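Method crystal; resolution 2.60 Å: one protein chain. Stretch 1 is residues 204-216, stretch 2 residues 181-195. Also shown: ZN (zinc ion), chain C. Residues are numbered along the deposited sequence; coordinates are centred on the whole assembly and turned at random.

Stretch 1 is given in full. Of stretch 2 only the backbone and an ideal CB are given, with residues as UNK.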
# COMPACT_ATOMS: atom_id res chain seq x y z
N ARG A 204 12.89 -13.44 5.72
CA ARG A 204 11.49 -13.59 5.41
C ARG A 204 11.17 -12.67 4.26
O ARG A 204 11.77 -11.60 4.12
CB ARG A 204 10.59 -13.23 6.60
CG ARG A 204 10.95 -13.92 7.89
CD ARG A 204 10.78 -15.41 7.77
NE ARG A 204 10.57 -15.97 9.10
CZ ARG A 204 10.74 -17.24 9.42
NH1 ARG A 204 11.14 -18.11 8.49
NH2 ARG A 204 10.52 -17.65 10.66
N MET A 205 10.22 -13.08 3.43
CA MET A 205 9.73 -12.22 2.38
C MET A 205 8.57 -11.40 2.93
O MET A 205 7.61 -11.95 3.48
CB MET A 205 9.28 -13.04 1.18
CG MET A 205 10.40 -13.82 0.56
SD MET A 205 11.66 -12.73 -0.11
CE MET A 205 10.69 -11.70 -1.22
N ILE A 206 8.68 -10.10 2.80
CA ILE A 206 7.59 -9.20 3.13
C ILE A 206 6.81 -8.89 1.86
O ILE A 206 7.37 -8.71 0.77
CB ILE A 206 8.15 -7.93 3.80
CG1 ILE A 206 8.68 -8.30 5.19
CG2 ILE A 206 7.09 -6.85 3.91
CD1 ILE A 206 9.71 -7.38 5.71
N ALA A 207 5.49 -8.87 1.99
CA ALA A 207 4.59 -8.53 0.90
C ALA A 207 3.73 -7.37 1.37
O ALA A 207 2.90 -7.53 2.27
CB ALA A 207 3.73 -9.73 0.50
N TYR A 208 3.95 -6.19 0.78
CA TYR A 208 3.06 -5.05 0.96
C TYR A 208 1.96 -5.16 -0.10
O TYR A 208 2.00 -4.55 -1.18
CB TYR A 208 3.85 -3.75 0.87
CG TYR A 208 3.08 -2.51 1.28
CD1 TYR A 208 2.35 -2.47 2.47
CD2 TYR A 208 3.10 -1.36 0.48
CE1 TYR A 208 1.64 -1.34 2.84
CE2 TYR A 208 2.39 -0.23 0.84
CZ TYR A 208 1.66 -0.22 2.02
OH TYR A 208 0.96 0.90 2.38
N ALA A 209 0.95 -5.98 0.21
CA ALA A 209 -0.13 -6.26 -0.72
C ALA A 209 -1.18 -5.16 -0.60
O ALA A 209 -1.69 -4.91 0.49
CB ALA A 209 -0.76 -7.63 -0.47
N ASP A 210 -1.47 -4.52 -1.72
CA ASP A 210 -2.38 -3.38 -1.79
C ASP A 210 -3.77 -3.75 -1.28
O ASP A 210 -4.14 -4.93 -1.21
CB ASP A 210 -2.48 -2.90 -3.23
CG ASP A 210 -3.09 -1.54 -3.33
OD1 ASP A 210 -3.39 -0.92 -2.28
OD2 ASP A 210 -3.25 -1.08 -4.48
N SER A 211 -4.54 -2.72 -0.92
CA SER A 211 -5.98 -2.91 -0.72
C SER A 211 -6.55 -3.73 -1.87
O SER A 211 -6.15 -3.55 -3.03
CB SER A 211 -6.70 -1.56 -0.64
OG SER A 211 -5.93 -0.63 0.09
N ALA A 212 -7.49 -4.62 -1.57
CA ALA A 212 -8.03 -5.51 -2.60
C ALA A 212 -9.55 -5.43 -2.68
O ALA A 212 -10.18 -6.34 -3.24
CB ALA A 212 -7.57 -6.95 -2.36
N THR A 213 -10.13 -4.36 -2.15
CA THR A 213 -11.58 -4.24 -2.06
C THR A 213 -12.14 -3.73 -3.39
O THR A 213 -11.64 -2.75 -3.93
CB THR A 213 -11.94 -3.28 -0.93
OG1 THR A 213 -11.25 -2.04 -1.11
CG2 THR A 213 -11.53 -3.87 0.42
N THR A 214 -13.16 -4.42 -3.91
CA THR A 214 -13.83 -4.01 -5.14
C THR A 214 -15.04 -3.17 -4.77
O THR A 214 -16.12 -3.69 -4.48
CB THR A 214 -14.27 -5.22 -5.96
OG1 THR A 214 -15.04 -6.09 -5.12
CG2 THR A 214 -13.06 -5.97 -6.54
N ILE A 215 -14.87 -1.85 -4.79
CA ILE A 215 -15.90 -0.92 -4.34
C ILE A 215 -16.00 0.20 -5.35
O ILE A 215 -15.03 0.52 -6.05
CB ILE A 215 -15.61 -0.37 -2.92
CG1 ILE A 215 -14.22 0.28 -2.85
CG2 ILE A 215 -15.78 -1.47 -1.86
CD1 ILE A 215 -13.80 0.71 -1.43
N SER A 216 -17.17 0.83 -5.42
CA SER A 216 -17.47 1.76 -6.50
C SER A 216 -18.40 2.85 -6.00
O SER A 216 -19.03 2.73 -4.95
CB SER A 216 -18.14 1.04 -7.67
OG SER A 216 -19.44 0.61 -7.30
N UNK A 181 1.86 -5.52 -10.82
CA UNK A 181 0.57 -4.90 -11.09
C UNK A 181 -0.54 -5.81 -10.58
O UNK A 181 -0.65 -6.97 -11.01
CB UNK A 181 0.40 -4.62 -12.58
N UNK A 182 -1.36 -5.29 -9.66
CA UNK A 182 -2.38 -6.08 -8.94
C UNK A 182 -3.70 -5.31 -8.95
O UNK A 182 -4.17 -4.85 -7.90
CB UNK A 182 -1.94 -6.38 -7.50
N UNK A 183 -4.35 -5.18 -10.11
CA UNK A 183 -5.39 -4.15 -10.26
C UNK A 183 -6.77 -4.53 -9.74
O UNK A 183 -7.77 -4.27 -10.42
CB UNK A 183 -5.52 -3.78 -11.74
N UNK A 184 -6.84 -5.12 -8.54
CA UNK A 184 -8.12 -5.53 -7.99
C UNK A 184 -8.92 -4.34 -7.47
O UNK A 184 -10.13 -4.26 -7.70
CB UNK A 184 -7.91 -6.55 -6.87
N UNK A 185 -8.26 -3.40 -6.79
CA UNK A 185 -8.97 -2.35 -6.08
C UNK A 185 -9.11 -1.09 -6.92
O UNK A 185 -10.11 -0.38 -6.80
CB UNK A 185 -8.25 -2.02 -4.77
N UNK A 186 -8.12 -0.83 -7.77
CA UNK A 186 -8.11 0.32 -8.66
C UNK A 186 -7.30 -0.06 -9.89
O UNK A 186 -6.58 -1.06 -9.89
CB UNK A 186 -7.54 1.56 -7.97
N UNK A 187 -7.37 0.74 -10.95
CA UNK A 187 -6.57 0.41 -12.14
C UNK A 187 -5.07 0.42 -11.87
O UNK A 187 -4.35 -0.42 -12.42
CB UNK A 187 -6.89 1.39 -13.27
N UNK A 188 -4.59 1.36 -11.05
CA UNK A 188 -3.18 1.55 -10.79
C UNK A 188 -2.63 0.74 -9.64
O UNK A 188 -1.46 0.92 -9.27
CB UNK A 188 -2.91 3.03 -10.52
N UNK A 189 -3.43 -0.16 -9.06
CA UNK A 189 -3.00 -0.86 -7.86
C UNK A 189 -1.72 -1.66 -8.10
O UNK A 189 -1.58 -2.37 -9.11
CB UNK A 189 -4.11 -1.79 -7.37
N UNK A 190 -0.79 -1.54 -7.16
CA UNK A 190 0.47 -2.26 -7.18
C UNK A 190 0.71 -2.91 -5.82
O UNK A 190 0.28 -2.42 -4.78
CB UNK A 190 1.62 -1.32 -7.55
N UNK A 191 1.41 -4.04 -5.85
CA UNK A 191 1.83 -4.75 -4.66
C UNK A 191 3.33 -4.96 -4.74
O UNK A 191 3.90 -5.14 -5.82
CB UNK A 191 1.09 -6.08 -4.51
N UNK A 192 3.98 -4.92 -3.57
CA UNK A 192 5.43 -4.90 -3.49
C UNK A 192 5.94 -6.05 -2.63
O UNK A 192 5.27 -6.50 -1.69
CB UNK A 192 5.92 -3.56 -2.93
N UNK A 193 7.16 -6.49 -2.92
CA UNK A 193 7.71 -7.71 -2.35
C UNK A 193 9.23 -7.56 -2.21
O UNK A 193 9.89 -7.08 -3.14
CB UNK A 193 7.36 -8.92 -3.21
N UNK A 194 9.77 -7.95 -1.05
CA UNK A 194 11.22 -7.88 -0.84
C UNK A 194 11.60 -8.74 0.35
O UNK A 194 10.75 -9.16 1.14
CB UNK A 194 11.68 -6.44 -0.62
N UNK A 195 12.89 -9.03 0.46
CA UNK A 195 13.41 -9.87 1.53
C UNK A 195 13.92 -9.04 2.71
O UNK A 195 14.51 -7.97 2.53
CB UNK A 195 14.53 -10.76 1.00
ZN ZN C . -8.27 3.14 -2.56

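At 181 no atom of stretch 1 lies within 5.5 Å of the ideal CB, so nothing visible selects a residue; it is E181. Position 182 points toward stretch 1, but its ideal CB also has nothing within 5.5 Å, and many side chains could stand here; T182 brings OG1 to 4.3 Å from D210 CB and shares a hydrogen bond with the hydroxyl at 191. Position 183 points away, and its phi of -83° permits proline, among others; it is P183.

At 184 the CB points toward stretch 1, 4.3 Å from A212 O and 5.2 Å from T214 CG2. A small residue would fit, and others might; A184 sets its methyl 4.3 Å from A212 O.

Position 185 is tightly placed. Its CB lies 3.1 Å from S211 O and 3.6 Å from T213 O, and the zinc ion lies about 5.6 Å from this CB. Histidine best spans that gap, glutamate only when stretched, and a ring nitrogen could also use the T213 carbonyl. H185 does both. NE2 binds zinc at 2.1 Å, while ND1 donates to T213 O at 2.9 Å and weakly to T213 OG1 at 3.1 Å, consistent with this ring orientation. S211 CB packs over one ring face, 4.2 Å from the centroid of the H185 ring.

A type I turn runs from 186 to 189. Position 186 points sideways without contact, and its phi of -151° disfavours proline; it is S186. Position 187 is out of reach, and its phi of -62° suits proline; it is P187. At 188, phi/psi of -90/7 does not require glycine; it is G188.

At 189 the CB is 3.1 Å from D210 OD2, calling for a short donor. S189 places OG 2.7 Å from D210 OD2, although T182 O also competes for its proton.

Position 190 points away, leaving the choice open; it is A190. At 191 the CB points sideways, 4.1 Å from D210 N, so a small acceptor fits: S191 OG accepts a hydrogen bond from D210 N at 3.0 Å.

From 192 the backbone pairs antiparallel with stretch 1. The CB at 192 shares a sheet face with Y208, and many side chains would suit; W192 meets Y208 through CB, 4.3 Å from Y208 CB, while W192 N donates to Y208 O (3.1 Å) and Y208 N to W192 O (2.8 Å). Position 193 shares the other face with A207 and M205, where a beta-branched residue is one fit; T193 brings CG2 to 4.0 Å from M205 CE.

At 194 the CB is on the I206 and Y208 face, with room for a long side chain to reach back over them. W194 lays its six-membered ring against I206 CG2, 4.0 Å from the ring centroid, with Y208 CB at its edge.

The CB at 195 lies 3.7 Å from M205 SD; many extended side chains would do, and Q195 rests its CB there.

Stretch 2 (181-195) ETPAHSPGSASWTWQ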
# COMPACT_ATOMS: atom_id res chain seq x y z
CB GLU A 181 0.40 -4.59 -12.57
CG GLU A 181 0.92 -3.21 -12.94
CD GLU A 181 0.57 -2.80 -14.36
OE1 GLU A 181 0.71 -1.59 -14.71
OE2 GLU A 181 0.16 -3.68 -15.12
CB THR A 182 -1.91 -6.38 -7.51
OG1 THR A 182 -1.64 -5.15 -6.81
CG2 THR A 182 -0.64 -7.18 -7.52
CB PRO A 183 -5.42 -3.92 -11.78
CG PRO A 183 -4.18 -4.63 -12.31
CD PRO A 183 -4.01 -5.78 -11.41
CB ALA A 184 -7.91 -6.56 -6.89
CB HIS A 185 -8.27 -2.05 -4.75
CG HIS A 185 -8.66 -0.73 -4.13
ND1 HIS A 185 -9.80 -0.56 -3.38
CD2 HIS A 185 -8.06 0.48 -4.17
CE1 HIS A 185 -9.89 0.70 -2.99
NE2 HIS A 185 -8.85 1.35 -3.45
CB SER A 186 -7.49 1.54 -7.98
OG SER A 186 -6.09 1.33 -7.86
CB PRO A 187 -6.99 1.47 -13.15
CG PRO A 187 -8.40 1.80 -12.76
CD PRO A 187 -8.39 1.77 -11.25
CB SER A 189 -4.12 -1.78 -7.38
OG SER A 189 -3.56 -2.80 -6.57
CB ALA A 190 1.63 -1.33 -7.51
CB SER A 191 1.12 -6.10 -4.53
OG SER A 191 -0.23 -5.89 -4.14
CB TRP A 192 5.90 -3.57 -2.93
CG TRP A 192 5.63 -2.41 -3.84
CD1 TRP A 192 4.50 -1.64 -3.86
CD2 TRP A 192 6.51 -1.88 -4.84
NE1 TRP A 192 4.62 -0.65 -4.82
CE2 TRP A 192 5.85 -0.78 -5.43
CE3 TRP A 192 7.77 -2.23 -5.31
CZ2 TRP A 192 6.42 -0.02 -6.46
CZ3 TRP A 192 8.34 -1.48 -6.34
CH2 TRP A 192 7.66 -0.39 -6.90
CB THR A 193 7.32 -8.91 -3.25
OG1 THR A 193 6.51 -9.83 -2.51
CG2 THR A 193 8.52 -9.62 -3.89
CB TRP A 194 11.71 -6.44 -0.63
CG TRP A 194 11.21 -5.78 0.64
CD1 TRP A 194 11.88 -5.69 1.84
CD2 TRP A 194 9.96 -5.12 0.82
NE1 TRP A 194 11.11 -5.00 2.76
CE2 TRP A 194 9.93 -4.64 2.16
CE3 TRP A 194 8.87 -4.88 -0.01
CZ2 TRP A 194 8.84 -3.95 2.69
CZ3 TRP A 194 7.78 -4.18 0.51
CH2 TRP A 194 7.77 -3.72 1.84
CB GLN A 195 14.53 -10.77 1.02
CG GLN A 195 15.11 -11.66 2.11
CD GLN A 195 16.15 -12.62 1.58
OE1 GLN A 195 15.86 -13.79 1.38
NE2 GLN A 195 17.36 -12.13 1.35
O HOH W 1 -5.80 -3.98 -5.79
O HOH W 2 -12.95 -0.96 -6.51
O HOH W 3 1.46 -2.13 -2.11
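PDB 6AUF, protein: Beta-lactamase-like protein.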